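Local coordinates for phosphodiesterase (Salpingoeca rosetta, PDB 7D7P), which belongs to the phosphodiesterase branch of the HD superfamily, an all-helical fold that carries a zinc and a magnesium ion, at residues Leu255-Thr258 and Ala259-Asn263; His117-Tyr120 and Leu121-Ser125; Ile214-Asp218 and Met219-His223. All coordinates share one frame; numbering follows the deposited sequence.

Contact 1: Leu255-Thr258 and Ala259-Asn263. With ZN (zinc ion), chain G.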
ATOM      1  N   LEU A 255     -13.840 -18.428   1.430  1.00 14.60           N
ATOM      2  CA  LEU A 255     -13.169 -18.829   2.664  1.00 17.51           C
ATOM      3  C   LEU A 255     -12.036 -19.815   2.398  1.00 19.84           C
ATOM      4  O   LEU A 255     -10.982 -19.739   3.043  1.00 17.52           O
ATOM      5  CB  LEU A 255     -14.182 -19.423   3.643  1.00 16.64           C
ATOM      6  CG  LEU A 255     -15.159 -18.426   4.273  1.00 20.47           C
ATOM      7  CD1 LEU A 255     -16.157 -19.140   5.172  1.00 23.80           C
ATOM      8  CD2 LEU A 255     -14.405 -17.351   5.047  1.00 21.39           C
ATOM      9  N   LEU A 256     -12.228 -20.754   1.465  1.00 13.72           N
ATOM     10  CA  LEU A 256     -11.149 -21.691   1.156  1.00 14.07           C
ATOM     11  C   LEU A 256      -9.968 -20.975   0.514  1.00 14.56           C
ATOM     12  O   LEU A 256      -8.808 -21.307   0.789  1.00 17.96           O
ATOM     13  CB  LEU A 256     -11.646 -22.813   0.244  1.00 16.44           C
ATOM     14  CG  LEU A 256     -10.554 -23.842  -0.087  1.00 23.13           C
ATOM     15  CD1 LEU A 256     -10.097 -24.562   1.177  1.00 16.72           C
ATOM     16  CD2 LEU A 256     -10.994 -24.845  -1.150  1.00 18.16           C
ATOM     17  N   HIS A 257     -10.242 -19.995  -0.350  1.00 16.51           N
ATOM     18  CA  HIS A 257      -9.166 -19.182  -0.906  1.00 17.50           C
ATOM     19  C   HIS A 257      -8.439 -18.420   0.193  1.00 22.43           C
ATOM     20  O   HIS A 257      -7.210 -18.273   0.151  1.00 16.90           O
ATOM     21  CB  HIS A 257      -9.726 -18.222  -1.958  1.00 19.09           C
ATOM     22  CG  HIS A 257      -8.701 -17.308  -2.552  1.00 17.31           C
ATOM     23  ND1 HIS A 257      -7.555 -17.771  -3.161  1.00 24.85           N
ATOM     24  CD2 HIS A 257      -8.654 -15.957  -2.640  1.00 18.91           C
ATOM     25  CE1 HIS A 257      -6.842 -16.746  -3.594  1.00 23.35           C
ATOM     26  NE2 HIS A 257      -7.488 -15.633  -3.290  1.00 20.29           N
ATOM     27  N   THR A 258      -9.183 -17.939   1.197  1.00 17.73           N
ATOM     28  CA  THR A 258      -8.559 -17.286   2.344  1.00 13.63           C
ATOM     29  C   THR A 258      -7.623 -18.237   3.078  1.00 19.57           C
ATOM     30  O   THR A 258      -6.502 -17.861   3.439  1.00 17.14           O
ATOM     31  CB  THR A 258      -9.631 -16.756   3.300  1.00 19.59           C
ATOM     32  OG1 THR A 258     -10.528 -15.893   2.592  1.00 18.61           O
ATOM     33  CG2 THR A 258      -8.989 -15.984   4.451  1.00 18.31           C
ATOM     34  N   ALA A 259      -8.064 -19.478   3.310  1.00 21.59           N
ATOM     35  CA  ALA A 259      -7.225 -20.431   4.029  1.00 19.75           C
ATOM     36  C   ALA A 259      -6.017 -20.854   3.204  1.00 14.79           C
ATOM     37  O   ALA A 259      -4.970 -21.186   3.771  1.00 14.04           O
ATOM     38  CB  ALA A 259      -8.041 -21.658   4.438  1.00  9.83           C
ATOM     39  N   ASP A 260      -6.143 -20.853   1.874  1.00 19.54           N
ATOM     40  CA  ASP A 260      -5.011 -21.194   1.020  1.00 15.23           C
ATOM     41  C   ASP A 260      -3.868 -20.201   1.199  1.00 16.07           C
ATOM     42  O   ASP A 260      -2.693 -20.586   1.200  1.00 20.16           O
ATOM     43  CB  ASP A 260      -5.455 -21.246  -0.442  1.00 20.89           C
ATOM     44  CG  ASP A 260      -4.441 -21.936  -1.337  1.00 22.94           C
ATOM     45  OD1 ASP A 260      -3.548 -22.622  -0.802  1.00 17.00           O
ATOM     46  OD2 ASP A 260      -4.536 -21.793  -2.575  1.00 28.13           O
ATOM     47  N   LEU A 261      -4.194 -18.920   1.357  1.00 17.33           N
ATOM     48  CA  LEU A 261      -3.189 -17.878   1.561  1.00 18.46           C
ATOM     49  C   LEU A 261      -2.945 -17.660   3.056  1.00 18.46           C
ATOM     50  O   LEU A 261      -3.168 -16.583   3.606  1.00 21.60           O
ATOM     51  CB  LEU A 261      -3.624 -16.588   0.875  1.00 18.95           C
ATOM     52  CG  LEU A 261      -3.996 -16.680  -0.607  1.00 32.21           C
ATOM     53  CD1 LEU A 261      -4.425 -15.320  -1.143  1.00 25.84           C
ATOM     54  CD2 LEU A 261      -2.839 -17.241  -1.420  1.00 26.39           C
ATOM     55  N   HIS A 262      -2.474 -18.721   3.715  1.00 21.26           N
ATOM     56  CA  HIS A 262      -2.311 -18.700   5.164  1.00 23.43           C
ATOM     57  C   HIS A 262      -1.021 -18.033   5.624  1.00 26.72           C
ATOM     58  O   HIS A 262      -0.908 -17.711   6.812  1.00 23.10           O
ATOM     59  CB  HIS A 262      -2.377 -20.127   5.725  1.00 25.76           C
ATOM     60  CG  HIS A 262      -1.378 -21.068   5.121  1.00 26.78           C
ATOM     61  ND1 HIS A 262      -0.026 -20.984   5.375  1.00 20.51           N
ATOM     62  CD2 HIS A 262      -1.540 -22.116   4.280  1.00 14.46           C
ATOM     63  CE1 HIS A 262       0.604 -21.939   4.711  1.00 25.22           C
ATOM     64  NE2 HIS A 262      -0.291 -22.639   4.039  1.00 18.56           N
ATOM     65  N   ASN A 263      -0.059 -17.811   4.726  1.00 23.92           N
ATOM     66  CA  ASN A 263       1.234 -17.264   5.138  1.00 31.47           C
ATOM     67  C   ASN A 263       1.125 -15.923   5.859  1.00 26.96           C
ATOM     68  O   ASN A 263       1.689 -15.801   6.962  1.00 21.61           O
ATOM     69  CB  ASN A 263       2.161 -17.160   3.920  1.00 30.18           C
ATOM     70  CG  ASN A 263       2.803 -18.481   3.562  1.00 34.87           C
ATOM     71  OD1 ASN A 263       2.368 -19.538   4.016  1.00 31.58           O
ATOM     72  ND2 ASN A 263       3.844 -18.428   2.738  1.00 37.30           N
TER
HETATM   73 ZN    ZN G 806      -2.546 -24.353  -1.863  1.00 22.94          ZN
HETATM   74  O   HOH W   1      -6.236 -19.884  -3.459  1.00 21.56           O
HETATM   75  O   HOH W   2      -5.517 -15.265   3.977  1.00 17.91           O
HETATM   76  O   HOH W   3      -3.672 -23.748  -4.001  1.00 18.11           O
HETATM   77  O   HOH W   4      -0.895 -22.838  -2.658  1.00 18.64           O
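Asp-260 and His-257 stand one turn apart at the end of helix 245-260, CB of Asp-260 lying 3.5 Å from O of His-257, and the aspartate turns its carboxylate to a zinc ion. Its OD1 binds the zinc at 2.3 Å. Asp-260 OD2 does not bind the zinc but accepts a bond of 2.6 Å from water 3, itself on the metal; with two oxygens, a carboxylate can hold the ion with one and take water bonds with the other. Water 1 donates a second bond to OD2 and also sits in plane at the edge of the His-257 imidazole, 2.5 Å from ND1, linking the ring to that oxygen.

The trans first torsion of His-257 (chi1 178°) swings this ring beside its own carbonyl, where CE1 touches Leu-261 CD1 at 3.7 Å, while NE2 is hydrogen-bonded to ND1 of His-222. On the backbone, Asp-260 N donates to Leu-256 O at 2.9 Å, fixing the aspartate on the last regular turn. Leu-261 then leaves the helix in an inverse gamma turn, with water 2 bridging O of Thr-258 and O of Leu-261. His-262, just beyond, is a second-shell residue, hydrogen-bonded through NE2 to the zinc ligand His-111. Asp-260 completes, with His-111 and the adjacent His-146 and Asp-147 that form the pair behind the superfamily's name, the two-histidine, two-aspartate zinc site of HD-type phosphodiesterases.

Contact 2: His117-Tyr120 and Leu121-Ser125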
ATOM      1  N   HIS A 117      -6.658 -27.054   8.489  1.00 12.54           N
ATOM      2  CA  HIS A 117      -6.819 -26.505   9.832  1.00 21.53           C
ATOM      3  C   HIS A 117      -7.310 -25.063   9.791  1.00 18.54           C
ATOM      4  O   HIS A 117      -8.157 -24.666  10.601  1.00 22.53           O
ATOM      5  CB  HIS A 117      -5.502 -26.602  10.601  1.00 19.03           C
ATOM      6  CG  HIS A 117      -5.608 -26.171  12.029  1.00 20.80           C
ATOM      7  ND1 HIS A 117      -5.399 -24.869  12.432  1.00 18.37           N
ATOM      8  CD2 HIS A 117      -5.905 -26.868  13.151  1.00 24.91           C
ATOM      9  CE1 HIS A 117      -5.563 -24.783  13.741  1.00 19.63           C
ATOM     10  NE2 HIS A 117      -5.870 -25.983  14.201  1.00 22.21           N
ATOM     11  N   THR A 118      -6.788 -24.263   8.859  1.00 16.25           N
ATOM     12  CA  THR A 118      -7.228 -22.875   8.745  1.00 15.99           C
ATOM     13  C   THR A 118      -8.677 -22.795   8.277  1.00 17.71           C
ATOM     14  O   THR A 118      -9.422 -21.905   8.704  1.00 18.46           O
ATOM     15  CB  THR A 118      -6.305 -22.113   7.793  1.00 20.05           C
ATOM     16  OG1 THR A 118      -4.944 -22.288   8.209  1.00 17.68           O
ATOM     17  CG2 THR A 118      -6.643 -20.624   7.780  1.00 14.84           C
ATOM     18  N   THR A 119      -9.091 -23.713   7.399  1.00 16.57           N
ATOM     19  CA  THR A 119     -10.496 -23.781   7.007  1.00 15.91           C
ATOM     20  C   THR A 119     -11.375 -24.124   8.201  1.00 15.40           C
ATOM     21  O   THR A 119     -12.477 -23.582   8.352  1.00 18.29           O
ATOM     22  CB  THR A 119     -10.685 -24.811   5.891  1.00 19.05           C
ATOM     23  OG1 THR A 119      -9.903 -24.436   4.751  1.00 15.05           O
ATOM     24  CG2 THR A 119     -12.154 -24.902   5.484  1.00 21.17           C
ATOM     25  N   TYR A 120     -10.896 -25.018   9.067  1.00 14.99           N
ATOM     26  CA  TYR A 120     -11.633 -25.352  10.280  1.00 21.45           C
ATOM     27  C   TYR A 120     -11.759 -24.140  11.198  1.00 22.17           C
ATOM     28  O   TYR A 120     -12.792 -23.949  11.849  1.00 19.44           O
ATOM     29  CB  TYR A 120     -10.941 -26.521  10.982  1.00 15.82           C
ATOM     30  CG  TYR A 120     -10.966 -26.492  12.492  1.00 19.32           C
ATOM     31  CD1 TYR A 120     -12.070 -26.954  13.198  1.00 19.63           C
ATOM     32  CD2 TYR A 120      -9.870 -26.035  13.213  1.00 17.65           C
ATOM     33  CE1 TYR A 120     -12.089 -26.943  14.579  1.00 18.33           C
ATOM     34  CE2 TYR A 120      -9.882 -26.019  14.591  1.00 16.90           C
ATOM     35  CZ  TYR A 120     -10.990 -26.475  15.270  1.00 21.95           C
ATOM     36  OH  TYR A 120     -10.997 -26.462  16.648  1.00 24.19           O
ATOM     37  N   LEU A 121     -10.723 -23.298  11.249  1.00 13.57           N
ATOM     38  CA  LEU A 121     -10.801 -22.087  12.060  1.00 19.25           C
ATOM     39  C   LEU A 121     -11.776 -21.082  11.459  1.00 20.81           C
ATOM     40  O   LEU A 121     -12.566 -20.465  12.184  1.00 23.17           O
ATOM     41  CB  LEU A 121      -9.415 -21.457  12.211  1.00 20.54           C
ATOM     42  CG  LEU A 121      -8.340 -22.235  12.977  1.00 23.93           C
ATOM     43  CD1 LEU A 121      -6.989 -21.550  12.828  1.00 20.52           C
ATOM     44  CD2 LEU A 121      -8.706 -22.381  14.446  1.00 22.52           C
ATOM     45  N   LEU A 122     -11.742 -20.911  10.134  1.00 17.45           N
ATOM     46  CA  LEU A 122     -12.581 -19.905   9.490  1.00 20.65           C
ATOM     47  C   LEU A 122     -14.057 -20.283   9.551  1.00 22.95           C
ATOM     48  O   LEU A 122     -14.909 -19.430   9.823  1.00 24.17           O
ATOM     49  CB  LEU A 122     -12.136 -19.707   8.040  1.00 16.41           C
ATOM     50  CG  LEU A 122     -10.790 -19.009   7.831  1.00 18.73           C
ATOM     51  CD1 LEU A 122     -10.302 -19.202   6.404  1.00 18.90           C
ATOM     52  CD2 LEU A 122     -10.898 -17.529   8.162  1.00 19.54           C
ATOM     53  N   LEU A 123     -14.379 -21.556   9.299  1.00 22.04           N
ATOM     54  CA  LEU A 123     -15.777 -21.977   9.312  1.00 23.37           C
ATOM     55  C   LEU A 123     -16.357 -21.921  10.719  1.00 21.69           C
ATOM     56  O   LEU A 123     -17.522 -21.552  10.902  1.00 20.81           O
ATOM     57  CB  LEU A 123     -15.913 -23.387   8.738  1.00 17.01           C
ATOM     58  CG  LEU A 123     -15.545 -23.595   7.269  1.00 22.99           C
ATOM     59  CD1 LEU A 123     -15.734 -25.056   6.893  1.00 17.05           C
ATOM     60  CD2 LEU A 123     -16.360 -22.686   6.356  1.00 19.14           C
ATOM     61  N   THR A 124     -15.561 -22.292  11.723  1.00 23.02           N
ATOM     62  CA  THR A 124     -16.018 -22.194  13.103  1.00 24.72           C
ATOM     63  C   THR A 124     -16.302 -20.749  13.490  1.00 27.71           C
ATOM     64  O   THR A 124     -17.215 -20.483  14.280  1.00 25.15           O
ATOM     65  CB  THR A 124     -14.978 -22.807  14.044  1.00 23.33           C
ATOM     66  OG1 THR A 124     -14.732 -24.167  13.664  1.00 25.73           O
ATOM     67  CG2 THR A 124     -15.460 -22.772  15.486  1.00 21.79           C
ATOM     68  N   SER A 125     -15.554 -19.802  12.921  1.00 27.87           N
ATOM     69  CA  SER A 125     -15.688 -18.406  13.320  1.00 23.71           C
ATOM     70  C   SER A 125     -16.912 -17.736  12.702  1.00 22.25           C
ATOM     71  O   SER A 125     -17.559 -16.916  13.361  1.00 27.15           O
ATOM     72  CB  SER A 125     -14.417 -17.634  12.955  1.00 21.74           C
ATOM     73  OG  SER A 125     -13.276 -18.218  13.558  1.00 24.09           O
TER
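His-117 and Leu-121 lie one turn apart, their side chains crossing at a slant: methyl CD1 of the leucine comes within 3.6 Å of CE1 on the imidazole. The other branch, CD2, leans against the neighbouring phenol as well, 3.8 Å from CE2 of Tyr-120. Branched and wholly apolar, the leucine can thus fill the angle between two rings. Those rings also meet each other, CD2 of Tyr-120 resting 4.0 Å above one face of the His-117 imidazole, towards its rim.

Thr-124 runs alongside Tyr-120, pointing the same way, but its chief partner is the backbone. Placed beside its own N (chi1 -57°), OG1 donates to Tyr-120 O at 2.7 Å, almost in line with the carbonyl. Thr-124 N reaches the same oxygen at 3.2 Å from above the carbonyl plane, so two donors grip it, and threonine can turn a methyl to the buried surroundings while its hydroxyl is satisfied within the helix. A further parallel pair is Thr-119 and Leu-123, with CG2 of the threonine 3.9 Å from CD1 of the leucine.

The His-117 ring stacks on Phe-56 and bonds Leu-51 O through NE2. Elsewhere round helix 109-126, Thr-119 and Leu-123 pack between helices 133-145 and 245-260, and Thr-124 meets helix 43-47.

Contact 3: Ile214-Asp218 and Met219-His223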
ATOM      1  N   ILE A 214     -12.212 -25.803  -5.087  1.00 11.95           N
ATOM      2  CA  ILE A 214     -10.847 -26.077  -5.535  1.00 14.18           C
ATOM      3  C   ILE A 214     -10.516 -25.265  -6.784  1.00 20.26           C
ATOM      4  O   ILE A 214      -9.418 -24.706  -6.903  1.00 18.90           O
ATOM      5  CB  ILE A 214     -10.647 -27.586  -5.769  1.00 20.30           C
ATOM      6  CG1 ILE A 214     -10.623 -28.332  -4.433  1.00 18.30           C
ATOM      7  CG2 ILE A 214      -9.356 -27.846  -6.540  1.00 11.82           C
ATOM      8  CD1 ILE A 214     -10.496 -29.840  -4.570  1.00 11.20           C
ATOM      9  N   LEU A 215     -11.454 -25.181  -7.731  1.00 16.44           N
ATOM     10  CA  LEU A 215     -11.213 -24.392  -8.935  1.00 14.28           C
ATOM     11  C   LEU A 215     -11.042 -22.914  -8.612  1.00 21.62           C
ATOM     12  O   LEU A 215     -10.339 -22.197  -9.334  1.00 20.54           O
ATOM     13  CB  LEU A 215     -12.353 -24.583  -9.937  1.00 18.00           C
ATOM     14  CG  LEU A 215     -12.392 -25.901 -10.714  1.00 20.02           C
ATOM     15  CD1 LEU A 215     -13.593 -25.935 -11.645  1.00 20.21           C
ATOM     16  CD2 LEU A 215     -11.102 -26.112 -11.495  1.00 19.93           C
ATOM     17  N   ASN A 216     -11.666 -22.440  -7.535  1.00 15.27           N
ATOM     18  CA  ASN A 216     -11.515 -21.049  -7.130  1.00 18.08           C
ATOM     19  C   ASN A 216     -10.245 -20.795  -6.326  1.00 15.44           C
ATOM     20  O   ASN A 216     -10.003 -19.648  -5.934  1.00 19.68           O
ATOM     21  CB  ASN A 216     -12.741 -20.593  -6.337  1.00 16.70           C
ATOM     22  CG  ASN A 216     -13.802 -19.967  -7.226  1.00 25.70           C
ATOM     23  OD1 ASN A 216     -13.645 -18.842  -7.700  1.00 22.43           O
ATOM     24  ND2 ASN A 216     -14.882 -20.703  -7.468  1.00 13.62           N
ATOM     25  N   THR A 217      -9.424 -21.817  -6.076  1.00 18.41           N
ATOM     26  CA  THR A 217      -8.089 -21.569  -5.548  1.00 17.11           C
ATOM     27  C   THR A 217      -7.116 -21.130  -6.634  1.00 19.16           C
ATOM     28  O   THR A 217      -5.968 -20.797  -6.318  1.00 22.54           O
ATOM     29  CB  THR A 217      -7.539 -22.808  -4.834  1.00 12.79           C
ATOM     30  OG1 THR A 217      -7.381 -23.880  -5.770  1.00 20.10           O
ATOM     31  CG2 THR A 217      -8.477 -23.242  -3.710  1.00 16.69           C
ATOM     32  N   ASP A 218      -7.548 -21.131  -7.894  1.00 15.05           N
ATOM     33  CA  ASP A 218      -6.752 -20.587  -8.984  1.00 22.73           C
ATOM     34  C   ASP A 218      -6.565 -19.088  -8.782  1.00 22.26           C
ATOM     35  O   ASP A 218      -7.538 -18.329  -8.776  1.00 22.27           O
ATOM     36  CB  ASP A 218      -7.441 -20.876 -10.321  1.00 19.96           C
ATOM     37  CG  ASP A 218      -6.614 -20.444 -11.527  1.00 26.23           C
ATOM     38  OD1 ASP A 218      -5.516 -19.878 -11.345  1.00 22.95           O
ATOM     39  OD2 ASP A 218      -7.067 -20.678 -12.668  1.00 29.44           O
ATOM     40  N   MET A 219      -5.308 -18.670  -8.613  1.00 21.88           N
ATOM     41  CA  MET A 219      -5.017 -17.259  -8.375  1.00 19.78           C
ATOM     42  C   MET A 219      -5.530 -16.371  -9.503  1.00 24.09           C
ATOM     43  O   MET A 219      -5.803 -15.185  -9.281  1.00 22.98           O
ATOM     44  CB  MET A 219      -3.512 -17.058  -8.189  1.00 30.03           C
ATOM     45  CG  MET A 219      -2.919 -17.808  -7.002  1.00 35.08           C
ATOM     46  SD  MET A 219      -3.704 -17.383  -5.434  1.00 48.38           S
ATOM     47  CE  MET A 219      -3.561 -15.596  -5.460  1.00 33.22           C
ATOM     48  N   ALA A 220      -5.678 -16.922 -10.710  1.00 24.86           N
ATOM     49  CA  ALA A 220      -6.220 -16.163 -11.831  1.00 21.97           C
ATOM     50  C   ALA A 220      -7.668 -15.739 -11.618  1.00 25.16           C
ATOM     51  O   ALA A 220      -8.152 -14.872 -12.352  1.00 36.51           O
ATOM     52  CB  ALA A 220      -6.108 -16.985 -13.118  1.00 25.29           C
ATOM     53  N   THR A 221      -8.367 -16.320 -10.644  1.00 18.97           N
ATOM     54  CA  THR A 221      -9.735 -15.936 -10.324  1.00 20.15           C
ATOM     55  C   THR A 221      -9.828 -15.090  -9.059  1.00 21.93           C
ATOM     56  O   THR A 221     -10.935 -14.843  -8.571  1.00 25.92           O
ATOM     57  CB  THR A 221     -10.616 -17.181 -10.183  1.00 25.81           C
ATOM     58  OG1 THR A 221     -10.262 -17.889  -8.988  1.00 26.96           O
ATOM     59  CG2 THR A 221     -10.438 -18.104 -11.383  1.00 20.63           C
ATOM     60  N   HIS A 222      -8.692 -14.636  -8.524  1.00 18.40           N
ATOM     61  CA  HIS A 222      -8.699 -13.844  -7.297  1.00 20.13           C
ATOM     62  C   HIS A 222      -9.428 -12.516  -7.496  1.00 29.55           C
ATOM     63  O   HIS A 222     -10.276 -12.134  -6.680  1.00 25.24           O
ATOM     64  CB  HIS A 222      -7.262 -13.612  -6.822  1.00 18.68           C
ATOM     65  CG  HIS A 222      -7.138 -12.606  -5.718  1.00 25.48           C
ATOM     66  ND1 HIS A 222      -7.116 -12.961  -4.386  1.00 21.59           N
ATOM     67  CD2 HIS A 222      -7.023 -11.257  -5.749  1.00 15.31           C
ATOM     68  CE1 HIS A 222      -6.995 -11.875  -3.645  1.00 23.29           C
ATOM     69  NE2 HIS A 222      -6.940 -10.826  -4.448  1.00 20.84           N
ATOM     70  N   HIS A 223      -9.119 -11.809  -8.586  1.00 27.18           N
ATOM     71  CA  HIS A 223      -9.683 -10.478  -8.801  1.00 33.24           C
ATOM     72  C   HIS A 223     -11.199 -10.531  -8.979  1.00 30.59           C
ATOM     73  O   HIS A 223     -11.917  -9.658  -8.478  1.00 29.02           O
ATOM     74  CB  HIS A 223      -9.015  -9.822 -10.014  1.00 28.82           C
ATOM     75  CG  HIS A 223      -9.353  -8.373 -10.192  1.00 42.49           C
ATOM     76  ND1 HIS A 223      -8.789  -7.373  -9.427  1.00 44.99           N
ATOM     77  CD2 HIS A 223     -10.197  -7.755 -11.053  1.00 41.92           C
ATOM     78  CE1 HIS A 223      -9.271  -6.204  -9.809  1.00 47.82           C
ATOM     79  NE2 HIS A 223     -10.129  -6.408 -10.793  1.00 46.02           N
TER
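Asp-218 and Thr-221 are joined by a backbone bond from Thr-221 N to Asp-218 O (2.9 Å), where the chain, having left helix 200-215 through a type I turn from Leu-215 to Asp-218, winds into the 3-10 segment 219-221. The threonine hydroxyl reinforces this link. With OG1 held between its own N and carbonyl carbon (chi1 70°), it points back and donates to Asp-218 O at 2.8 Å, in the carbonyl plane, whereas Thr-221 N comes from above that plane. Two donors three residues on thus fasten one oxygen.

The aspartate side chain adds a third bond within the same turn. CG lies trans to its N (chi1 -175°), and OD1 accepts a nearly straight bond of 3.0 Å from Ala-220 N, the N-H arriving well above the carboxylate plane. The small methyl of Ala-220 rests 3.4 Å from Asp-218 OD1. The second oxygen, OD2, is bonded to Ser-173, so both ends of the carboxylate are engaged. Asn-216 sets its side chain about square to that of Thr-221 and bonds to Asn-212 and Lys-225.

The aspartate bond to the N-H two residues on makes an Asx turn, which here shapes a short interhelical connection between helices 200-215 and 222-234, near the metal site.

Overall arrangement
Contact 1 lies between the other two, its centre only 4 Å from that of the chain; the centres of contacts 2 and 3 are 10 and 11 Å from it and 19 Å from each other, on opposite sides of the chain's centre. Helix 245-260 meets contact 2 where Ala-259 CB packs 3.4 Å from Thr-119 OG1, a small residue allowing close helix approach. It meets contact 3 through the 2.9 Å bond between His-257 NE2 and His-222 ND1. Contact 1 supplies a zinc ligand; contact 3 borders the magnesium ion, the Thr-217 side chain about 4 Å from it, whereas the side chain of Thr-119 stays about 10 Å from the zinc.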